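Local coordinates for putative sensory box/GGDEF family protein (Vibrio parahaemolyticus, PDB 3LID) that probably makes cyclic di-GMP from two GTP molecules through its GGDEF domain, the part described here being its extracellular sensor domain of PDC fold, at residues H190-H196 and E259-I265; M225-I229 and H246-F250. One frame throughout, in Å; residues are numbered along the deposited sequence.

Contact 1: H190-H196 and E259-I265; sequences HIELVKH and EPLHLII. With EDO (1,2-ethanediol), chain H.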
loop_
_atom_site.group_PDB
_atom_site.type_symbol
_atom_site.label_atom_id
_atom_site.label_comp_id
_atom_site.label_asym_id
_atom_site.label_seq_id
_atom_site.Cartn_x
_atom_site.Cartn_y
_atom_site.Cartn_z
ATOM N N HIS A 190 13.074 -8.105 8.484
ATOM C CA HIS A 190 12.509 -7.093 7.546
ATOM C C HIS A 190 11.755 -7.766 6.427
ATOM O O HIS A 190 12.302 -8.604 5.731
ATOM C CB HIS A 190 13.597 -6.240 6.986
ATOM C CG HIS A 190 14.252 -5.346 8.009
ATOM N ND1 HIS A 190 13.787 -4.073 8.296
ATOM C CD2 HIS A 190 15.334 -5.543 8.813
ATOM C CE1 HIS A 190 14.571 -3.514 9.218
ATOM N NE2 HIS A 190 15.505 -4.393 9.558
ATOM N N ILE A 191 10.487 -7.390 6.220
ATOM C CA ILE A 191 9.791 -8.024 5.123
ATOM C C ILE A 191 9.841 -7.064 3.954
ATOM O O ILE A 191 9.567 -5.882 4.143
ATOM C CB ILE A 191 8.353 -8.383 5.522
ATOM C CG1 ILE A 191 8.383 -9.430 6.627
ATOM C CG2 ILE A 191 7.452 -8.754 4.233
ATOM C CD1 ILE A 191 7.076 -9.890 7.055
ATOM N N GLU A 192 10.211 -7.532 2.793
ATOM C CA GLU A 192 10.209 -6.709 1.590
ATOM C C GLU A 192 8.921 -7.040 0.848
ATOM O O GLU A 192 8.397 -8.173 0.950
ATOM C CB GLU A 192 11.433 -7.043 0.689
ATOM C CG GLU A 192 12.711 -6.502 1.318
ATOM C CD GLU A 192 13.968 -6.960 0.591
ATOM O OE1 GLU A 192 14.203 -8.179 0.569
ATOM O OE2 GLU A 192 14.700 -6.116 0.048
ATOM N N LEU A 193 8.401 -6.081 0.066
ATOM C CA LEU A 193 7.260 -6.399 -0.766
ATOM C C LEU A 193 7.690 -6.333 -2.210
ATOM O O LEU A 193 8.246 -5.321 -2.667
ATOM C CB LEU A 193 6.132 -5.289 -0.614
ATOM C CG LEU A 193 5.646 -5.153 0.839
ATOM C CD1 LEU A 193 4.583 -3.946 0.881
ATOM C CD2 LEU A 193 4.962 -6.452 1.244
ATOM N N VAL A 194 7.405 -7.385 -2.930
ATOM C CA VAL A 194 7.719 -7.566 -4.341
ATOM C C VAL A 194 6.489 -7.760 -5.082
ATOM O O VAL A 194 5.671 -8.658 -4.792
ATOM C CB VAL A 194 8.692 -8.820 -4.516
ATOM C CG1 VAL A 194 8.969 -9.021 -5.994
ATOM C CG2 VAL A 194 9.986 -8.498 -3.798
ATOM N N LYS A 195 6.286 -6.962 -6.153
ATOM C CA LYS A 195 5.063 -7.078 -6.899
ATOM C C LYS A 195 5.039 -8.263 -7.838
ATOM O O LYS A 195 6.062 -8.924 -8.060
ATOM C CB LYS A 195 4.920 -5.826 -7.815
ATOM C CG LYS A 195 4.698 -4.594 -6.876
ATOM C CD LYS A 195 4.213 -3.426 -7.825
ATOM C CE LYS A 195 5.425 -2.996 -8.688
ATOM N NZ LYS A 195 4.954 -1.773 -9.627
ATOM N N HIS A 196 3.890 -8.507 -8.397
ATOM C CA HIS A 196 3.686 -9.605 -9.346
ATOM C C HIS A 196 4.659 -9.506 -10.529
ATOM O O HIS A 196 5.084 -10.555 -11.144
ATOM C CB HIS A 196 2.244 -9.458 -9.830
ATOM C CG HIS A 196 1.856 -10.399 -10.909
ATOM N ND1 HIS A 196 1.910 -11.767 -10.747
ATOM C CD2 HIS A 196 1.370 -10.172 -12.157
ATOM C CE1 HIS A 196 1.507 -12.346 -11.863
ATOM N NE2 HIS A 196 1.169 -11.408 -12.731
ATOM N N GLU A 259 -4.324 -9.420 -8.034
ATOM C CA GLU A 259 -2.966 -9.849 -8.342
ATOM C C GLU A 259 -2.259 -10.133 -7.024
ATOM O O GLU A 259 -2.513 -9.446 -6.001
ATOM C CB GLU A 259 -2.285 -8.642 -9.008
ATOM C CG GLU A 259 -0.884 -8.761 -9.466
ATOM C CD GLU A 259 -0.526 -7.486 -10.298
ATOM O OE1 GLU A 259 0.260 -6.622 -9.794
ATOM O OE2 GLU A 259 -1.092 -7.373 -11.420
ATOM N N PRO A 260 -1.306 -11.052 -7.022
ATOM C CA PRO A 260 -0.577 -11.305 -5.797
ATOM C C PRO A 260 0.457 -10.234 -5.466
ATOM O O PRO A 260 1.011 -9.582 -6.364
ATOM C CB PRO A 260 0.145 -12.652 -6.064
ATOM C CG PRO A 260 0.304 -12.659 -7.525
ATOM C CD PRO A 260 -0.911 -11.984 -8.122
ATOM N N LEU A 261 0.720 -10.103 -4.169
ATOM C CA LEU A 261 1.788 -9.281 -3.623
ATOM C C LEU A 261 2.672 -10.261 -2.875
ATOM O O LEU A 261 2.176 -11.064 -2.094
ATOM C CB LEU A 261 1.242 -8.251 -2.604
ATOM C CG LEU A 261 2.347 -7.335 -2.052
ATOM C CD1 LEU A 261 3.029 -6.470 -3.114
ATOM C CD2 LEU A 261 1.579 -6.387 -1.057
ATOM N N HIS A 262 3.964 -10.231 -3.140
ATOM C CA HIS A 262 4.843 -11.288 -2.508
ATOM C C HIS A 262 5.587 -10.697 -1.365
ATOM O O HIS A 262 6.156 -9.612 -1.458
ATOM C CB HIS A 262 5.840 -11.792 -3.571
ATOM C CG HIS A 262 5.164 -12.279 -4.810
ATOM N ND1 HIS A 262 4.332 -13.392 -4.814
ATOM C CD2 HIS A 262 5.217 -11.845 -6.104
ATOM C CE1 HIS A 262 3.896 -13.615 -6.044
ATOM N NE2 HIS A 262 4.423 -12.707 -6.852
ATOM N N LEU A 263 5.563 -11.382 -0.222
ATOM C CA LEU A 263 6.231 -10.869 0.947
ATOM C C LEU A 263 7.519 -11.731 1.043
ATOM O O LEU A 263 7.449 -12.954 0.977
ATOM C CB LEU A 263 5.406 -11.125 2.221
ATOM C CG LEU A 263 4.232 -10.137 2.476
ATOM C CD1 LEU A 263 3.343 -9.942 1.252
ATOM C CD2 LEU A 263 3.403 -10.759 3.648
ATOM N N ILE A 264 8.630 -11.058 1.226
ATOM C CA ILE A 264 9.976 -11.726 1.169
ATOM C C ILE A 264 10.769 -11.406 2.367
ATOM O O ILE A 264 10.866 -10.252 2.788
ATOM C CB ILE A 264 10.709 -11.205 -0.045
ATOM C CG1 ILE A 264 9.910 -11.460 -1.348
ATOM C CG2 ILE A 264 12.193 -11.735 -0.141
ATOM C CD1 ILE A 264 9.687 -12.868 -1.706
ATOM N N ILE A 265 11.456 -12.439 2.925
ATOM C CA ILE A 265 12.467 -12.217 3.906
ATOM C C ILE A 265 13.724 -12.797 3.246
ATOM O O ILE A 265 13.743 -13.973 2.936
ATOM C CB ILE A 265 12.164 -12.916 5.247
ATOM C CG1 ILE A 265 10.969 -12.210 5.874
ATOM C CG2 ILE A 265 13.373 -12.801 6.241
ATOM C CD1 ILE A 265 10.432 -12.837 7.110
HETATM C C1 EDO H . 6.120 1.512 -8.751
HETATM O O1 EDO H . 6.902 0.263 -8.589
HETATM C C2 EDO H . 4.976 1.477 -7.756
HETATM O O2 EDO H . 4.034 0.476 -8.167
HETATM O O HOH W 1 1.740 -7.147 -7.114
HETATM O O HOH W 2 3.300 -13.179 -9.324
#
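Antiparallel strands alternate hydrogen-bonded and non-hydrogen-bonded pairs, and 190-196 against 259-265 shows how much the side chains then add. At the start, Ile191 packs beside the partner strand, its CG1 3.9 Å from Ile265 CG1 and its CG2 3.7 Å from Leu263 CB; the long N-terminal helix 9-45 packs on this same group. Glu192 makes the first hydrogen-bonded pair, with Ile264: Glu192 N to Ile264 O is 2.8 Å and Ile264 N to Glu192 O 2.9 Å. Its carboxylate turns elsewhere, to Arg208 and Ser203. Leu193, in the non-hydrogen-bonded pair with Leu263, sets its CD2 3.8 Å from Leu263 CD1 and 4.1 Å from Leu261 CD2. Val194 repeats the bonded geometry with His262 (Val194 N to His262 O 2.9 Å, His262 N to Val194 O 2.8 Å), while its CG2 meets Ile264 CG1 at 3.8 Å. Lys195 leaves the sheet on the face of Leu193, its NZ forming a salt bridge with Asp212 and donating hydrogen bonds to both oxygens of an ethanediol, probably from the crystallisation liquor, O2 at 2.8 Å and O1 at 3.0 Å. At His196 water takes over: one molecule accepts from His196 N (2.8 Å) and donates to Pro260 O (2.7 Å) and Glu259 OE1 (3.1 Å), and another joins His196 ND1 (2.4 Å) to His262 NE2 (2.8 Å), His262 ND1 being hydrogen-bonded to Ser252 on the next strand. Chemically, then, four direct main-chain bonds and aliphatic contacts fix the register in the buried part of this PDC-type sheet, whereas at the His196 end hydration bridges the two strands.

Contact 2: M225-I229 and H246-F250; sequences MYPDI and HLIAF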
loop_
_atom_site.group_PDB
_atom_site.type_symbol
_atom_site.label_atom_id
_atom_site.label_comp_id
_atom_site.label_asym_id
_atom_site.label_seq_id
_atom_site.Cartn_x
_atom_site.Cartn_y
_atom_site.Cartn_z
ATOM N N MET A 225 17.406 -11.053 -10.036
ATOM C CA MET A 225 18.255 -11.281 -8.882
ATOM C C MET A 225 18.367 -12.777 -8.442
ATOM O O MET A 225 19.463 -13.256 -8.099
ATOM C CB MET A 225 17.772 -10.411 -7.719
ATOM C CG MET A 225 18.041 -8.895 -7.981
ATOM S SD MET A 225 16.829 -7.986 -6.925
ATOM C CE MET A 225 17.527 -8.136 -5.369
ATOM N N TYR A 226 17.243 -13.470 -8.491
ATOM C CA TYR A 226 17.076 -14.844 -8.011
ATOM C C TYR A 226 16.267 -15.639 -8.999
ATOM O O TYR A 226 15.162 -16.119 -8.720
ATOM C CB TYR A 226 16.405 -14.866 -6.617
ATOM C CG TYR A 226 17.097 -14.023 -5.587
ATOM C CD1 TYR A 226 18.383 -14.349 -5.107
ATOM C CD2 TYR A 226 16.504 -12.891 -5.085
ATOM C CE1 TYR A 226 19.021 -13.594 -4.135
ATOM C CE2 TYR A 226 17.131 -12.160 -4.074
ATOM C CZ TYR A 226 18.410 -12.518 -3.610
ATOM O OH TYR A 226 19.064 -11.786 -2.617
ATOM N N PRO A 227 16.829 -15.893 -10.175
ATOM C CA PRO A 227 16.066 -16.511 -11.251
ATOM C C PRO A 227 15.515 -17.903 -10.928
ATOM O O PRO A 227 14.454 -18.261 -11.407
ATOM C CB PRO A 227 17.075 -16.582 -12.425
ATOM C CG PRO A 227 18.372 -16.092 -11.869
ATOM C CD PRO A 227 18.201 -15.490 -10.539
ATOM N N ASP A 228 16.225 -18.650 -10.083
ATOM C CA ASP A 228 15.756 -19.981 -9.735
ATOM C C ASP A 228 14.844 -19.992 -8.577
ATOM O O ASP A 228 14.203 -21.003 -8.359
ATOM C CB ASP A 228 16.948 -20.891 -9.462
ATOM C CG ASP A 228 17.690 -21.094 -10.705
ATOM O OD1 ASP A 228 16.985 -21.487 -11.667
ATOM O OD2 ASP A 228 18.885 -20.727 -10.773
ATOM N N ILE A 229 14.785 -18.888 -7.837
ATOM C CA ILE A 229 13.872 -18.793 -6.662
ATOM C C ILE A 229 12.535 -18.148 -7.067
ATOM O O ILE A 229 11.474 -18.528 -6.555
ATOM C CB ILE A 229 14.527 -18.119 -5.460
ATOM C CG1 ILE A 229 15.835 -18.877 -5.010
ATOM C CG2 ILE A 229 13.543 -17.965 -4.293
ATOM C CD1 ILE A 229 16.547 -18.188 -4.000
ATOM N N HIS A 246 22.198 -16.744 -0.042
ATOM C CA HIS A 246 21.023 -16.069 0.521
ATOM C C HIS A 246 20.008 -17.136 0.860
ATOM O O HIS A 246 19.750 -18.070 0.067
ATOM C CB HIS A 246 20.420 -15.073 -0.510
ATOM C CG HIS A 246 21.100 -13.741 -0.503
ATOM N ND1 HIS A 246 22.318 -13.512 -1.121
ATOM C CD2 HIS A 246 20.753 -12.567 0.083
ATOM C CE1 HIS A 246 22.700 -12.268 -0.900
ATOM N NE2 HIS A 246 21.783 -11.681 -0.148
ATOM N N LEU A 247 19.358 -16.948 2.000
ATOM C CA LEU A 247 18.140 -17.687 2.332
ATOM C C LEU A 247 16.971 -16.739 2.029
ATOM O O LEU A 247 17.012 -15.597 2.476
ATOM C CB LEU A 247 18.097 -17.903 3.825
ATOM C CG LEU A 247 16.725 -18.392 4.312
ATOM C CD1 LEU A 247 16.289 -19.767 3.709
ATOM C CD2 LEU A 247 16.711 -18.410 5.861
ATOM N N ILE A 248 16.045 -17.169 1.202
ATOM C CA ILE A 248 14.873 -16.325 0.925
ATOM C C ILE A 248 13.659 -17.148 1.382
ATOM O O ILE A 248 13.428 -18.299 0.903
ATOM C CB ILE A 248 14.746 -16.072 -0.554
ATOM C CG1 ILE A 248 15.983 -15.302 -1.048
ATOM C CG2 ILE A 248 13.470 -15.211 -0.832
ATOM C CD1 ILE A 248 15.934 -15.161 -2.439
ATOM N N ALA A 249 12.865 -16.558 2.284
ATOM C CA ALA A 249 11.606 -17.112 2.650
ATOM C C ALA A 249 10.521 -16.218 2.012
ATOM O O ALA A 249 10.747 -15.006 1.900
ATOM C CB ALA A 249 11.439 -17.145 4.170
ATOM N N PHE A 250 9.474 -16.850 1.510
ATOM C CA PHE A 250 8.506 -16.096 0.699
ATOM C C PHE A 250 7.097 -16.576 0.966
ATOM O O PHE A 250 6.818 -17.746 1.371
ATOM C CB PHE A 250 8.838 -16.263 -0.801
ATOM C CG PHE A 250 9.086 -17.747 -1.212
ATOM C CD1 PHE A 250 8.035 -18.590 -1.556
ATOM C CD2 PHE A 250 10.409 -18.250 -1.231
ATOM C CE1 PHE A 250 8.290 -19.958 -1.894
ATOM C CE2 PHE A 250 10.650 -19.585 -1.565
ATOM C CZ PHE A 250 9.611 -20.409 -1.880
#
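Apolar and aromatic contacts, directed by rotamer choice, can join a loop to a sheet without a single hydrogen bond between them, as 225-229 and 246-250 illustrate. Tyr226, the first residue to leave helical geometry after the short helix 222-225, has chi1 near -54° (m), and its CA-to-CB bond points toward the strand. Ile248 answers in an extended mt conformation that carries its CD1 over the tyrosine face, 3.4 Å from the centroid of the Tyr226 ring and 8° off the normal, a well-aligned CH-pi contact. Ile229 is also mt, and its CD1 reaches the same methyl, Ile248 CD1, at 3.5 Å. A turn, with Ile229 N hydrogen-bonded to Tyr226 O at 2.9 Å, places both side chains on the strand-facing side. At one end Tyr226 OH sits over a face of the His246 ring while hydrogen bonding to Asp266 on the adjoining strand. At the other, Phe250, with chi1 at 48° (p), packs more loosely, Phe250 CE2 lying 4.3 Å from Ile229 CG2. Leu247 and Ala249 point away and pack on helix 9-45. Such a two-sided strand, with the long helix on one face and here the 225-229 loop on the other, is consistent with the PDC (Cache) fold, whose PAS-like sheets are flanked by helices.

Contact 1 pairs two strands of an antiparallel sheet, and contact 2 packs a loop on a third strand of the same sheet; their centres are about 12 Å apart, and both belong to the extracellular sensor domain. Contact 2 is formed within the chain between the two strands of contact 1: 190-196 comes first, then 225-229, 246-250 and finally 259-265. Strands 246-254 and 260-268 follow one another and pair side by side, through a probable hydrogen bond from Ala249 N to Ile265 O (2.8 Å) and packing of Ile264 CD1 on Phe250 CB (3.6 Å). Strand pairing builds the sheet against helix 9-45, and loop 225-229 covers the face turned from that helix.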